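Secreted protein ESXB (Bacillus anthracis, PDB 4J10) is a small secreted WXG100-family protein of unknown function, probably exported by an ESX-type (type VII) secretion system as its relatives are. Local coordinates at residues 13-18 with 82-87. Numbering follows the deposited sequence.
Sequences ELERIA and IADKFR
Leu-14 and Ala-83 mark the place where residues 13-18 and 82-87 draw nearest, their CA atoms 5.7 Å apart. The two helical segments run antiparallel, with an angle of 164° between their N-to-C directions and axes that approach to 9.5 Å. The small side chain of Ala-83 suits so close a backbone approach: its CB lies 3.8 Å from Leu-14 CB, and Glu-15 CG leans on the same methyl. Leu-14 reaches across with one branch, its chi2 of 172° carrying CD1 onward, anti to CA, to touch Ile-82 CG2 at 3.7 Å, the backbone N of Ala-83, and Phe-86 CE2 at 3.9 Å, the methyl meeting the ring obliquely. Ile-82 CG2 also packs over one face of that ring, offset toward its rim, so that two residues one turn apart meet the same leucine methyl. Leu-79 and Ile-9 add to the apolar cover of Leu-14, as does Trp-46 of the second subunit.

A charged flank borders this apolar strip. Glu-15, extended beyond CG, meets Arg-87 in a salt bridge, OE2 to NH2 at the guanidinium edge, although the modelled positions of these two atoms are doubtful. Lys-80 pairs with the carboxylates of both Glu-15 and Asp-84, which would probably offset the repulsion between them. The antiparallel two-helix hairpin is the hallmark of the WXG100 family, and this contact joins the start of helix 11-41 to the end of helix 48-90 at the hairpin's open end.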
ATOM      1  N   GLU A  13       1.323  18.672  14.604  1.00 17.54           N
ATOM      2  CA  GLU A  13       1.091  17.229  14.702  1.00 16.95           C
ATOM      3  C   GLU A  13       0.239  16.745  13.527  1.00 16.08           C
ATOM      4  O   GLU A  13       0.496  15.688  12.941  1.00 17.70           O
ATOM      5  CB  GLU A  13       0.411  16.850  16.019  1.00 18.15           C
ATOM      6  CG  GLU A  13       1.300  16.901  17.241  1.00 17.98           C
ATOM      7  CD  GLU A  13       2.424  15.902  17.196  1.00 21.61           C
ATOM      8  OE1 GLU A  13       2.412  14.997  16.327  1.00 23.39           O
ATOM      9  OE2 GLU A  13       3.340  16.020  18.040  1.00 21.74           O
ATOM     10  N   LEU A  14      -0.789  17.512  13.189  1.00 17.28           N
ATOM     11  CA  LEU A  14      -1.640  17.138  12.074  1.00 17.87           C
ATOM     12  C   LEU A  14      -0.862  17.147  10.762  1.00 17.01           C
ATOM     13  O   LEU A  14      -1.056  16.279   9.911  1.00 17.88           O
ATOM     14  CB  LEU A  14      -2.847  18.066  11.990  1.00 19.90           C
ATOM     15  CG  LEU A  14      -3.801  17.926  13.176  1.00 19.29           C
ATOM     16  CD1 LEU A  14      -4.871  18.994  13.151  1.00 23.49           C
ATOM     17  CD2 LEU A  14      -4.445  16.548  13.133  1.00 27.05           C
ATOM     18  N   GLU A  15       0.029  18.122  10.611  1.00 18.19           N
ATOM     19  CA  GLU A  15       0.852  18.188   9.403  1.00 17.39           C
ATOM     20  C   GLU A  15       1.865  17.046   9.335  1.00 16.59           C
ATOM     21  O   GLU A  15       2.136  16.533   8.247  1.00 17.23           O
ATOM     22  CB  GLU A  15       1.529  19.560   9.288  1.00 17.75           C
ATOM     23  CG  GLU A  15       0.525  20.656   8.950  1.00 20.48           C
ATOM     24  CD  GLU A  15       1.078  22.053   9.104  1.00 30.31           C
ATOM     25  OE1 GLU A  15       1.970  22.254   9.958  1.00 28.88           O
ATOM     26  OE2 GLU A  15       0.593  22.960   8.379  1.00 31.93           O
ATOM     27  N   ARG A  16       2.410  16.632  10.476  1.00 16.59           N
ATOM     28  CA  ARG A  16       3.328  15.496  10.517  1.00 14.25           C
ATOM     29  C   ARG A  16       2.629  14.238  10.025  1.00 14.98           C
ATOM     30  O   ARG A  16       3.139  13.501   9.166  1.00 15.84           O
ATOM     31  CB  ARG A  16       3.856  15.275  11.946  1.00 16.55           C
ATOM     32  CG  ARG A  16       4.707  14.004  12.092  1.00 17.18           C
ATOM     33  CD  ARG A  16       5.135  13.764  13.533  1.00 18.60           C
ATOM     34  NE  ARG A  16       4.011  13.498  14.430  1.00 18.88           N
ATOM     35  CZ  ARG A  16       3.403  12.322  14.559  1.00 23.06           C
ATOM     36  NH1 ARG A  16       3.788  11.278  13.831  1.00 22.54           N
ATOM     37  NH2 ARG A  16       2.385  12.197  15.403  1.00 26.57           N
ATOM     38  N   ILE A  17       1.442  13.989  10.570  1.00 16.10           N
ATOM     39  CA  ILE A  17       0.672  12.810  10.187  1.00 16.85           C
ATOM     40  C   ILE A  17       0.218  12.906   8.729  1.00 15.61           C
ATOM     41  O   ILE A  17       0.303  11.921   7.980  1.00 16.75           O
ATOM     42  CB  ILE A  17      -0.505  12.561  11.154  1.00 17.86           C
ATOM     43  CG1 ILE A  17       0.029  12.299  12.564  1.00 19.45           C
ATOM     44  CG2 ILE A  17      -1.334  11.378  10.682  1.00 18.27           C
ATOM     45  CD1 ILE A  17      -1.051  12.259  13.629  1.00 23.83           C
ATOM     46  N   ALA A  18      -0.238  14.082   8.298  1.00 15.39           N
ATOM     47  CA  ALA A  18      -0.578  14.293   6.886  1.00 14.82           C
ATOM     48  C   ALA A  18       0.609  13.919   5.998  1.00 16.19           C
ATOM     49  O   ALA A  18       0.440  13.276   4.960  1.00 15.82           O
ATOM     50  CB  ALA A  18      -1.012  15.744   6.638  1.00 16.56           C
ATOM     51  N   ILE A  82      -7.675  20.548   8.542  1.00 19.97           N
ATOM     52  CA  ILE A  82      -7.913  20.793   9.958  1.00 18.05           C
ATOM     53  C   ILE A  82      -6.736  21.549  10.569  1.00 17.39           C
ATOM     54  O   ILE A  82      -6.932  22.453  11.385  1.00 19.24           O
ATOM     55  CB  ILE A  82      -8.219  19.508  10.741  1.00 18.22           C
ATOM     56  CG1 ILE A  82      -9.507  18.879  10.233  1.00 22.37           C
ATOM     57  CG2 ILE A  82      -8.346  19.821  12.241  1.00 21.73           C
ATOM     58  CD1 ILE A  82      -9.745  17.486  10.757  1.00 28.78           C
ATOM     59  N   ALA A  83      -5.515  21.199  10.172  1.00 17.96           N
ATOM     60  CA  ALA A  83      -4.342  21.943  10.637  1.00 16.74           C
ATOM     61  C   ALA A  83      -4.463  23.429  10.302  1.00 18.74           C
ATOM     62  O   ALA A  83      -4.231  24.290  11.153  1.00 19.06           O
ATOM     63  CB  ALA A  83      -3.076  21.361  10.029  1.00 18.24           C
ATOM     64  N   ASP A  84      -4.860  23.725   9.064  1.00 18.19           N
ATOM     65  CA  ASP A  84      -5.059  25.101   8.622  1.00 18.44           C
ATOM     66  C   ASP A  84      -6.133  25.816   9.441  1.00 21.84           C
ATOM     67  O   ASP A  84      -5.969  26.974   9.825  1.00 23.22           O
ATOM     68  CB  ASP A  84      -5.406  25.133   7.124  1.00 20.50           C
ATOM     69  CG  ASP A  84      -4.219  24.795   6.247  1.00 21.10           C
ATOM     70  OD1 ASP A  84      -3.076  24.901   6.742  1.00 22.22           O
ATOM     71  OD2 ASP A  84      -4.419  24.424   5.080  1.00 22.15           O
ATOM     72  N   LYS A  85      -7.234  25.123   9.708  1.00 20.35           N
ATOM     73  CA  LYS A  85      -8.318  25.703  10.486  1.00 23.04           C
ATOM     74  C   LYS A  85      -7.834  26.039  11.895  1.00 23.78           C
ATOM     75  O   LYS A  85      -8.144  27.103  12.430  1.00 23.26           O
ATOM     76  CB  LYS A  85      -9.508  24.751  10.542  1.00 26.15           C
ATOM     77  CG  LYS A  85     -10.687  25.285  11.326  1.00 31.92           C
ATOM     78  CD  LYS A  85     -11.800  24.252  11.420  1.00 43.46           C
ATOM     79  CE  LYS A  85     -11.517  23.251  12.529  1.00 48.08           C
ATOM     80  NZ  LYS A  85     -12.053  21.894  12.215  1.00 53.44           N
ATOM     81  N   PHE A  86      -7.056  25.137  12.482  1.00 24.53           N
ATOM     82  CA  PHE A  86      -6.490  25.378  13.803  1.00 28.82           C
ATOM     83  C   PHE A  86      -5.583  26.595  13.802  1.00 30.37           C
ATOM     84  O   PHE A  86      -5.654  27.426  14.703  1.00 33.38           O
ATOM     85  CB  PHE A  86      -5.694  24.161  14.271  1.00 30.80           C
ATOM     86  CG  PHE A  86      -6.543  23.053  14.815  1.00 31.24           C
ATOM     87  CD1 PHE A  86      -7.921  23.075  14.677  1.00 39.81           C
ATOM     88  CD2 PHE A  86      -5.957  21.985  15.464  1.00 38.17           C
ATOM     89  CE1 PHE A  86      -8.701  22.048  15.185  1.00 42.25           C
ATOM     90  CE2 PHE A  86      -6.729  20.957  15.980  1.00 44.43           C
ATOM     91  CZ  PHE A  86      -8.103  20.990  15.837  1.00 45.67           C
ATOM     92  N   ARG A  87      -4.734  26.711  12.790  1.00 28.65           N
ATOM     93  CA  ARG A  87      -3.804  27.828  12.721  1.00 30.39           C
ATOM     94  C   ARG A  87      -4.498  29.166  12.517  1.00 29.70           C
ATOM     95  O   ARG A  87      -4.064  30.181  13.052  1.00 35.51           O
ATOM     96  CB  ARG A  87      -2.782  27.619  11.611  1.00 33.36           C
ATOM     97  CG  ARG A  87      -1.693  28.683  11.590  1.00 40.38           C
ATOM     98  CD  ARG A  87      -0.398  28.092  11.099  1.00 36.68           C
ATOM     99  NE  ARG A  87      -0.645  26.840  10.401  1.00 42.05           N
ATOM    100  CZ  ARG A  87       0.138  25.771  10.488  1.00 46.97           C
ATOM    101  NH1 ARG A  87       1.228  25.800  11.238  1.00 52.93           N
ATOM    102  NH2 ARG A  87      -0.175  24.676   9.819  1.00 48.72           N
TER